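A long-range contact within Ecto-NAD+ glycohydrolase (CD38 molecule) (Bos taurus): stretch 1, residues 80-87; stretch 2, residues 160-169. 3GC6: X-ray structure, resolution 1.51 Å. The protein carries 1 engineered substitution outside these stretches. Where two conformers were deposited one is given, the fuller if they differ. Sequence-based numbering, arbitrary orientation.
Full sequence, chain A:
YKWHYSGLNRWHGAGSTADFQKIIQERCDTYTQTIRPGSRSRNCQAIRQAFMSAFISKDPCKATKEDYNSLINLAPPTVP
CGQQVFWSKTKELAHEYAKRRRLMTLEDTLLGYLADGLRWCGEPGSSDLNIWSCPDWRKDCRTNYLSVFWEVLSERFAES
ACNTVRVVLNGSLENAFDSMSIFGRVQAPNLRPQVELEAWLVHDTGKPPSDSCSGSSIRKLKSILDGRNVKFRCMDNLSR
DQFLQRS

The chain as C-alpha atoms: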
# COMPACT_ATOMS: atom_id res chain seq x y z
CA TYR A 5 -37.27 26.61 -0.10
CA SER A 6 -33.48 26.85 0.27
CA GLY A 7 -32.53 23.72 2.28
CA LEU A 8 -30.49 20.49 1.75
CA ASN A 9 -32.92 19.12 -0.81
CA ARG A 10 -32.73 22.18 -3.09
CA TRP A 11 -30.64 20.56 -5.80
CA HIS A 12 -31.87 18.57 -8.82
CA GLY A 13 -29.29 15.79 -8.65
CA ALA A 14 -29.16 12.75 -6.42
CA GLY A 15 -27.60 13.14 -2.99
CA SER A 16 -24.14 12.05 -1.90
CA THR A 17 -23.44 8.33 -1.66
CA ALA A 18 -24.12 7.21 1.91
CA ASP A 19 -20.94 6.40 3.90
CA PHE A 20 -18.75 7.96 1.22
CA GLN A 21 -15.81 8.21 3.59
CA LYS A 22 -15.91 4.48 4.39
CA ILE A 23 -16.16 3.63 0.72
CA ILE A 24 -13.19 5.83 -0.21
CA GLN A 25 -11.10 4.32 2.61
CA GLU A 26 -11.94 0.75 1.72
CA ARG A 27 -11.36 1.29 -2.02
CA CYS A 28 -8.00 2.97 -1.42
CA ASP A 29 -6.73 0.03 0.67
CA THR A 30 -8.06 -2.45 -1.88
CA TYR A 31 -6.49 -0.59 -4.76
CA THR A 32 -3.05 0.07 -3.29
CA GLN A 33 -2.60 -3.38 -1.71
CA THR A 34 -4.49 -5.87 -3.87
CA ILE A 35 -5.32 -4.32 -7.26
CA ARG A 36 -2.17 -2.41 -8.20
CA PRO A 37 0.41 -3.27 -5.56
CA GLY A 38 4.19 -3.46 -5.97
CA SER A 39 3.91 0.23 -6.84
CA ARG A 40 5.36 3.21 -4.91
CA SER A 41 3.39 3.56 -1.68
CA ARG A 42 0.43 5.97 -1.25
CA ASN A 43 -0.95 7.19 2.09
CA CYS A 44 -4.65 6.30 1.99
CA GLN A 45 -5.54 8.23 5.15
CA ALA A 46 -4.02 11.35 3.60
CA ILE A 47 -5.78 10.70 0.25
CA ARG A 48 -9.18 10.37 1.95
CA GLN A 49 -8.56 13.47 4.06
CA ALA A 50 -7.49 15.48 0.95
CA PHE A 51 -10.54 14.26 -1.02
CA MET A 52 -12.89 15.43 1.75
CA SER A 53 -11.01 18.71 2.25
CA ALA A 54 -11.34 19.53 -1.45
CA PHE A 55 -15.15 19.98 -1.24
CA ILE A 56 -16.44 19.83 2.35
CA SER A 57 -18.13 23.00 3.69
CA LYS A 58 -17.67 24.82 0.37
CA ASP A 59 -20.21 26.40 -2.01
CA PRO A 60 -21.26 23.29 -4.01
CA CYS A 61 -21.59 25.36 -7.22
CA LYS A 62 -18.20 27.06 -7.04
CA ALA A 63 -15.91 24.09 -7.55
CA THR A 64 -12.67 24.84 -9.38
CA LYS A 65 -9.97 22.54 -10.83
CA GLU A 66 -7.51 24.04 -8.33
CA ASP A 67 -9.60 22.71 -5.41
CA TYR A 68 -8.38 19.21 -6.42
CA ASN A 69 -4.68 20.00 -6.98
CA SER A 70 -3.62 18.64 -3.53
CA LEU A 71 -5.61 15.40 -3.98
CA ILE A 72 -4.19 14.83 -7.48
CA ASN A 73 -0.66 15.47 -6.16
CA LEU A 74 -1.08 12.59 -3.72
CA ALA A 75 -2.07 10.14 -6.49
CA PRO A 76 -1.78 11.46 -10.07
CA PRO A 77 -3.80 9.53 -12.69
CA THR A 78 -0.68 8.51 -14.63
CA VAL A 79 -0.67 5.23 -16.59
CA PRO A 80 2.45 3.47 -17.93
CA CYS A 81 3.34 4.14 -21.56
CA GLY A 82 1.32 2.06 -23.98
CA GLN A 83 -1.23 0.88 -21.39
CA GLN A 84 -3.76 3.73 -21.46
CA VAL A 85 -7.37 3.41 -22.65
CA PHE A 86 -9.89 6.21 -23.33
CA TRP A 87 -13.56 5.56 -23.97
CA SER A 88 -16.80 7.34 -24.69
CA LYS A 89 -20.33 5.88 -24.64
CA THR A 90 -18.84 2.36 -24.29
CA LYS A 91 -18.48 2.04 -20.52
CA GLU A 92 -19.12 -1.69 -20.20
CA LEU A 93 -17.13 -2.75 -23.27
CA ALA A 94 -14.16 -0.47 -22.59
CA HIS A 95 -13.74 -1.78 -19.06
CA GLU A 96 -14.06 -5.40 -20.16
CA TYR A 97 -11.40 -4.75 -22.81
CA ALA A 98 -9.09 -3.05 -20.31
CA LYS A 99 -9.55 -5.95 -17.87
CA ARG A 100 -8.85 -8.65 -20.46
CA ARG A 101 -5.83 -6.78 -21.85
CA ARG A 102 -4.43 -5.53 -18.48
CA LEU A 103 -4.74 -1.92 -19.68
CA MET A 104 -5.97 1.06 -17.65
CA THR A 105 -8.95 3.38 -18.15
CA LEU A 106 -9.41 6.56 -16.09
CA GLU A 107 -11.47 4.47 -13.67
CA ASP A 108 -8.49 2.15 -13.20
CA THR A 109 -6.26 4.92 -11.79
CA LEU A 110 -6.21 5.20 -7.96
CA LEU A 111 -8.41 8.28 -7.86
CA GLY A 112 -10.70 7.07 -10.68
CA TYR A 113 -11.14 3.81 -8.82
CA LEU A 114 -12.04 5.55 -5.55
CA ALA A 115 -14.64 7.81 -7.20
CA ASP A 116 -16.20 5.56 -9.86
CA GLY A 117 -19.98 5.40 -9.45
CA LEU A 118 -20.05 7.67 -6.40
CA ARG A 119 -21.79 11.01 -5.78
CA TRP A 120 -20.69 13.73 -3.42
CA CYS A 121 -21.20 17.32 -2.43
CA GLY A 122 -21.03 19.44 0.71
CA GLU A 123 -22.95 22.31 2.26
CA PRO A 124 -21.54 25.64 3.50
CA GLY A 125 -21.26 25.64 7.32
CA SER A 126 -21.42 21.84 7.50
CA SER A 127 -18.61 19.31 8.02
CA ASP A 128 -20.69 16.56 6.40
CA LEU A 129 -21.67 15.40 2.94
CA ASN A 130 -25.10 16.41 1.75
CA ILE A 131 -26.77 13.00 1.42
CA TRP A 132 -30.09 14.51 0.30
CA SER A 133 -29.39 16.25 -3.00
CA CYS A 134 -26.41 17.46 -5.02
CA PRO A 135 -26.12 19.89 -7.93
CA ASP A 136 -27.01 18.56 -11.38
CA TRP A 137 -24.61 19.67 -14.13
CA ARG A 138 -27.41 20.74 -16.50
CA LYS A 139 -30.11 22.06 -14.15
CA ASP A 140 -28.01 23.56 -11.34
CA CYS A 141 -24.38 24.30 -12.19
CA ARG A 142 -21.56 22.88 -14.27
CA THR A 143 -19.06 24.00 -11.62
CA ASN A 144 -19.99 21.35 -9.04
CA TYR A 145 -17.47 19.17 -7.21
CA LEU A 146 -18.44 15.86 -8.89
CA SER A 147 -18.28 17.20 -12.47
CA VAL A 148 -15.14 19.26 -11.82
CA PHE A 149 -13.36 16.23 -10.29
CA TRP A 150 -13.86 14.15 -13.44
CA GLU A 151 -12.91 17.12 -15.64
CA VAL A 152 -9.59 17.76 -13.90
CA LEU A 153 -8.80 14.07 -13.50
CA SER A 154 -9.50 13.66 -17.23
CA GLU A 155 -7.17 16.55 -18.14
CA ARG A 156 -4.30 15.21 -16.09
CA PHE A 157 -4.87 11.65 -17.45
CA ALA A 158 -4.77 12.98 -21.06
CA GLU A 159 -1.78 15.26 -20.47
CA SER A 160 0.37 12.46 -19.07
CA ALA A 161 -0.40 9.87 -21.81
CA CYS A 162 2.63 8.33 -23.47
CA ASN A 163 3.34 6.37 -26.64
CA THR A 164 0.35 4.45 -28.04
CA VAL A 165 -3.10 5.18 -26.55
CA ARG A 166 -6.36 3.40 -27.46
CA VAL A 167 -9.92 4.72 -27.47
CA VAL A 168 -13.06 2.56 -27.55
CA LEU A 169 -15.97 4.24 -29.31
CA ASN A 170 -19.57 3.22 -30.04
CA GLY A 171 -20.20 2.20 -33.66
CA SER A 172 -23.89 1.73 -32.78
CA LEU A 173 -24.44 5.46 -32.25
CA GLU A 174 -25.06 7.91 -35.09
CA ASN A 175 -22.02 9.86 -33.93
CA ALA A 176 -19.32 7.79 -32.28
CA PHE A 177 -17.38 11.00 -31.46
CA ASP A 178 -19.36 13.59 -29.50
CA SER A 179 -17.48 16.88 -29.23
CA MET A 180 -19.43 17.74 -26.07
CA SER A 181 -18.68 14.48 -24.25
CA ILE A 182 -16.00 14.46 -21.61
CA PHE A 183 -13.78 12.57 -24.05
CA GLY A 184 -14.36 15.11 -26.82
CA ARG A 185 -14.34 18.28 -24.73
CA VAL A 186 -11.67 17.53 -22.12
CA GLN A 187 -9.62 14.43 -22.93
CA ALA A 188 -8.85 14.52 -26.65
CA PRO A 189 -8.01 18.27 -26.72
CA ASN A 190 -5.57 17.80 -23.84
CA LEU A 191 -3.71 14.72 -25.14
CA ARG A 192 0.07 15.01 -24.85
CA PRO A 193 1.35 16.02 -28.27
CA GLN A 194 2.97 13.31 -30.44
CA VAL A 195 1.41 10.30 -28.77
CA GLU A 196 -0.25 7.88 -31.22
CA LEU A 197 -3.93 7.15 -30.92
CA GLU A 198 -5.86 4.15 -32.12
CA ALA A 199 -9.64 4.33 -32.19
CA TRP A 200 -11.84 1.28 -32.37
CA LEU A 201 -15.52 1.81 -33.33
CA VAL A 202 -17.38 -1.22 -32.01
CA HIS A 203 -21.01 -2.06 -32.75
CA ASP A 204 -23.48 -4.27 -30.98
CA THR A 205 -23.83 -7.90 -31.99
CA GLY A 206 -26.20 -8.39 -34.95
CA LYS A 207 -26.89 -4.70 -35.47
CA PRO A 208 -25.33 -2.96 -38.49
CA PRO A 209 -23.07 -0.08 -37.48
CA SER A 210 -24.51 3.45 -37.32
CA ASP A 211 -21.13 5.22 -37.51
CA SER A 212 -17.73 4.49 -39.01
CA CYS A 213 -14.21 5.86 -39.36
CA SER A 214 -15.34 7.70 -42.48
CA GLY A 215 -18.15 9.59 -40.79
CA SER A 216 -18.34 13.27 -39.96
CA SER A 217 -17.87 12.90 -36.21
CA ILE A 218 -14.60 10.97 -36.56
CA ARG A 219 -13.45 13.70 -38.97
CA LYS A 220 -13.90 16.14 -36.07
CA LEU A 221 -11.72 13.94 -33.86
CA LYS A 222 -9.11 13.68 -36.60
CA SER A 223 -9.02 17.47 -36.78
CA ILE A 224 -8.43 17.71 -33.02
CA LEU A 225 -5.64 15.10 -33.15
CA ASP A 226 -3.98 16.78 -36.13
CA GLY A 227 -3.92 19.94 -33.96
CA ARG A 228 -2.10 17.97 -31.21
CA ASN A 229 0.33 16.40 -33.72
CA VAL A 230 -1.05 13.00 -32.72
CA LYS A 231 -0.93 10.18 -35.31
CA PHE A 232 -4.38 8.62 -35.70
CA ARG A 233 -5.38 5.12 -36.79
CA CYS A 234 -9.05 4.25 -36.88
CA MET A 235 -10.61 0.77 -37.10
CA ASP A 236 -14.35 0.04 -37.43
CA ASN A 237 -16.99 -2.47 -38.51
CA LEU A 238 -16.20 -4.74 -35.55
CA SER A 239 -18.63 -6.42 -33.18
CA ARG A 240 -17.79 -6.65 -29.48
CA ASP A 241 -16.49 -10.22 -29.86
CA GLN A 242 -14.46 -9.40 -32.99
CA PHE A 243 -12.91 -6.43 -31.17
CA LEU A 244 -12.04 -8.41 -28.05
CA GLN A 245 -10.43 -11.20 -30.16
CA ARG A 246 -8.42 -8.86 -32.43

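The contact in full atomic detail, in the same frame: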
# COMPACT_ATOMS: atom_id res chain seq x y z
N PRO A 80 1.23 3.78 -17.18
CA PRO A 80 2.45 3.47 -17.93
C PRO A 80 2.28 3.62 -19.44
O PRO A 80 1.20 3.38 -19.99
CB PRO A 80 2.74 2.01 -17.58
CG PRO A 80 2.13 1.83 -16.23
CD PRO A 80 0.89 2.72 -16.21
N CYS A 81 3.37 3.98 -20.11
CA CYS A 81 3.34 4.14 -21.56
C CYS A 81 2.77 2.92 -22.24
O CYS A 81 3.16 1.80 -21.94
CB CYS A 81 4.76 4.38 -22.05
SG CYS A 81 5.45 5.91 -21.40
N GLY A 82 1.86 3.15 -23.18
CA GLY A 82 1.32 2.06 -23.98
C GLY A 82 0.17 1.30 -23.34
O GLY A 82 -0.41 0.40 -23.96
N GLN A 83 -0.18 1.65 -22.10
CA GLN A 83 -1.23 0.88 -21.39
C GLN A 83 -2.55 1.66 -21.21
O GLN A 83 -3.47 1.17 -20.54
CB GLN A 83 -0.72 0.43 -20.01
CG GLN A 83 0.43 -0.57 -20.16
CD GLN A 83 1.08 -0.91 -18.82
OE1 GLN A 83 0.43 -0.85 -17.78
NE2 GLN A 83 2.38 -1.21 -18.83
N GLN A 84 -2.64 2.86 -21.79
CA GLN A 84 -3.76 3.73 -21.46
C GLN A 84 -4.92 3.59 -22.44
O GLN A 84 -4.71 3.57 -23.67
CB GLN A 84 -3.28 5.19 -21.47
CG GLN A 84 -4.23 6.20 -20.85
CD GLN A 84 -3.50 7.47 -20.43
OE1 GLN A 84 -2.27 7.46 -20.25
NE2 GLN A 84 -4.24 8.55 -20.28
N VAL A 85 -6.14 3.52 -21.88
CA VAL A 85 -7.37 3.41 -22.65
C VAL A 85 -8.31 4.58 -22.35
O VAL A 85 -8.53 4.92 -21.17
CB VAL A 85 -8.11 2.13 -22.27
CG1 VAL A 85 -9.48 2.08 -22.95
CG2 VAL A 85 -7.25 0.91 -22.73
N PHE A 86 -8.84 5.19 -23.41
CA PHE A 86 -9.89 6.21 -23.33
C PHE A 86 -11.16 5.58 -23.87
O PHE A 86 -11.11 4.58 -24.60
CB PHE A 86 -9.54 7.40 -24.22
CG PHE A 86 -8.34 8.15 -23.75
CD1 PHE A 86 -8.49 9.31 -22.98
CD2 PHE A 86 -7.05 7.69 -24.06
CE1 PHE A 86 -7.33 10.02 -22.52
CE2 PHE A 86 -5.92 8.37 -23.61
CZ PHE A 86 -6.06 9.54 -22.85
N TRP A 87 -12.30 6.14 -23.49
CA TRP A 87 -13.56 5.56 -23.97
C TRP A 87 -14.64 6.63 -23.93
O TRP A 87 -14.53 7.61 -23.18
CB TRP A 87 -13.95 4.33 -23.12
CG TRP A 87 -14.19 4.68 -21.65
CD1 TRP A 87 -13.26 4.73 -20.63
CD2 TRP A 87 -15.44 5.03 -21.07
NE1 TRP A 87 -13.88 5.10 -19.43
CE2 TRP A 87 -15.22 5.29 -19.69
CE3 TRP A 87 -16.74 5.15 -21.58
CZ2 TRP A 87 -16.25 5.65 -18.82
CZ3 TRP A 87 -17.77 5.53 -20.72
CH2 TRP A 87 -17.51 5.78 -19.36
N SER A 160 -0.77 13.31 -19.43
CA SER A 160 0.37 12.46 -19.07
C SER A 160 0.49 11.22 -19.97
O SER A 160 1.44 10.45 -19.81
CB SER A 160 0.23 12.02 -17.60
OG SER A 160 -0.94 11.28 -17.43
N ALA A 161 -0.43 11.04 -20.92
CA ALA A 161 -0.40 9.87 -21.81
C ALA A 161 0.92 9.77 -22.56
O ALA A 161 1.54 10.79 -22.91
CB ALA A 161 -1.52 9.95 -22.84
N CYS A 162 1.35 8.53 -22.82
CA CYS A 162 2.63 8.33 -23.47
C CYS A 162 2.56 7.19 -24.46
O CYS A 162 1.86 6.18 -24.23
CB CYS A 162 3.69 8.05 -22.41
SG CYS A 162 5.16 7.15 -22.95
N ASN A 163 3.29 7.36 -25.56
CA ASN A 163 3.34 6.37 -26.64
C ASN A 163 1.97 6.03 -27.22
O ASN A 163 1.22 6.95 -27.55
CB ASN A 163 4.14 5.15 -26.19
CG ASN A 163 5.60 5.51 -25.89
OD1 ASN A 163 6.10 6.49 -26.40
ND2 ASN A 163 6.27 4.71 -25.08
N THR A 164 1.62 4.76 -27.37
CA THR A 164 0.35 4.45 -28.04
C THR A 164 -0.80 4.45 -27.05
O THR A 164 -0.72 3.78 -26.01
CB THR A 164 0.39 3.10 -28.78
OG1 THR A 164 1.32 3.21 -29.86
CG2 THR A 164 -0.99 2.73 -29.33
N VAL A 165 -1.86 5.21 -27.36
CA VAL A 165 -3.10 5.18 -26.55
C VAL A 165 -4.24 4.61 -27.41
O VAL A 165 -4.20 4.72 -28.64
CB VAL A 165 -3.52 6.55 -25.96
CG1 VAL A 165 -2.37 7.13 -25.12
CG2 VAL A 165 -3.92 7.51 -27.05
N ARG A 166 -5.24 4.03 -26.75
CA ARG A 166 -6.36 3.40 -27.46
C ARG A 166 -7.64 4.04 -26.98
O ARG A 166 -7.77 4.39 -25.81
CB ARG A 166 -6.35 1.88 -27.22
CG ARG A 166 -5.08 1.22 -27.80
CD ARG A 166 -4.66 -0.08 -27.13
NE ARG A 166 -3.58 -0.67 -27.94
CZ ARG A 166 -2.29 -0.52 -27.65
NH1 ARG A 166 -1.93 0.14 -26.55
NH2 ARG A 166 -1.35 -1.07 -28.44
N VAL A 167 -8.57 4.32 -27.90
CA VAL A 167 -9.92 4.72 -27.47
C VAL A 167 -10.96 3.76 -28.02
O VAL A 167 -10.88 3.32 -29.17
CB VAL A 167 -10.29 6.19 -27.86
CG1 VAL A 167 -10.26 6.39 -29.37
CG2 VAL A 167 -11.66 6.57 -27.31
N VAL A 168 -11.94 3.43 -27.17
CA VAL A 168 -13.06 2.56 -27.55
C VAL A 168 -14.31 3.42 -27.72
O VAL A 168 -14.79 4.04 -26.78
CB VAL A 168 -13.32 1.55 -26.43
CG1 VAL A 168 -14.41 0.56 -26.83
CG2 VAL A 168 -12.04 0.79 -26.11
N LEU A 169 -14.83 3.42 -28.95
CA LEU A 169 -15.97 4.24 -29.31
C LEU A 169 -17.14 3.38 -29.81
O LEU A 169 -16.94 2.22 -30.16
CB LEU A 169 -15.57 5.25 -30.38
CG LEU A 169 -14.48 6.23 -29.94
CD1 LEU A 169 -14.10 7.15 -31.10
CD2 LEU A 169 -14.96 7.10 -28.77
O HOH W 1 -0.74 4.46 -23.28
O HOH W 2 0.07 6.35 -21.15
O HOH W 3 -0.99 8.73 -18.08
O HOH W 4 -2.86 1.91 -24.94

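Three residues carry the largest covered areas in this contact: F86 (79 Å²), Q84 (75 Å²) and R166 (72 Å²), out of 666 Å² buried when both stretches are summed. They lie along the part of the contact where the chains run parallel; all three join the backbone ladder and differ in what their side chains reach.

F86 is at the centre of the strand pairing. Its backbone reaches V167's two neighbours: F86 N donates to R166 O at 2.7 Å with an N-H...O angle of 173°, and V168 N donates to F86 O at 2.9 Å and 158°. Bonding from one residue to the two that flank its partner is the signature of parallel pairing, and the 25° angle between the strand directions agrees with it. The CA atoms of F86 and V167 are 4.4 Å apart, and V167 CA lies 3.1 Å from F86 O in a CA-H...O contact (angle at H 149°). The side chains of this pair share a face of the sheet, where F86 CB meets V167 CG2 at 3.8 Å. With chi1 at -66° (m), the ring also reaches V165: F86 CE2 lies 3.8 Å from V165 CB, which approaches the ring at its edge, near the ring plane.

Q84 works through both backbone and side chain. R166 N donates to Q84 O at 3.2 Å and 163°, continuing the ladder one step back from F86. The side chain, t at both chi1 and chi2, leaves CA sideways, yet its end comes nearer the other stretch, placing Q84 OE1 3.4 Å from A161 CA. Water 3 donates to Q84 OE1 at 2.8 Å and lies 2.6 Å from S160 OG; water 2 lies 2.7 Å from Q84 OE1 and accepts from C162 N at 3.0 Å. A buried polar side chain is thus linked through solvent to the segment preceding the second strand.

R166 pairs with V85 in register, their CA atoms 4.9 Å apart and their side chains on the same face as those of W87 and V168. Its extended chi2 and chi3 (both t) carry the guanidinium back to the turn, where R166 NH1 comes within 3.0 Å of G82 O, near the guanidinium plane. R166 NH1 donates to water 4 at 2.6 Å, and that water lies 2.8 Å from Q84 O and 3.0 Å from T164 O, beside the turn.

The turn itself is type II, from P80 to Q83, closed by Q83 N donating to P80 O at 3.1 Å. G82 has phi/psi of 84/-3, where a CB would be jammed against the preceding carbonyl O, so the backbone alone calls for glycine. G82 N donates to C162 O at 3.2 Å and 150°. Beside it, a disulfide joins C81 SG to C162 SG at 2.0 Å with chi3 of 101°, covalently fixing the turn to the second stretch.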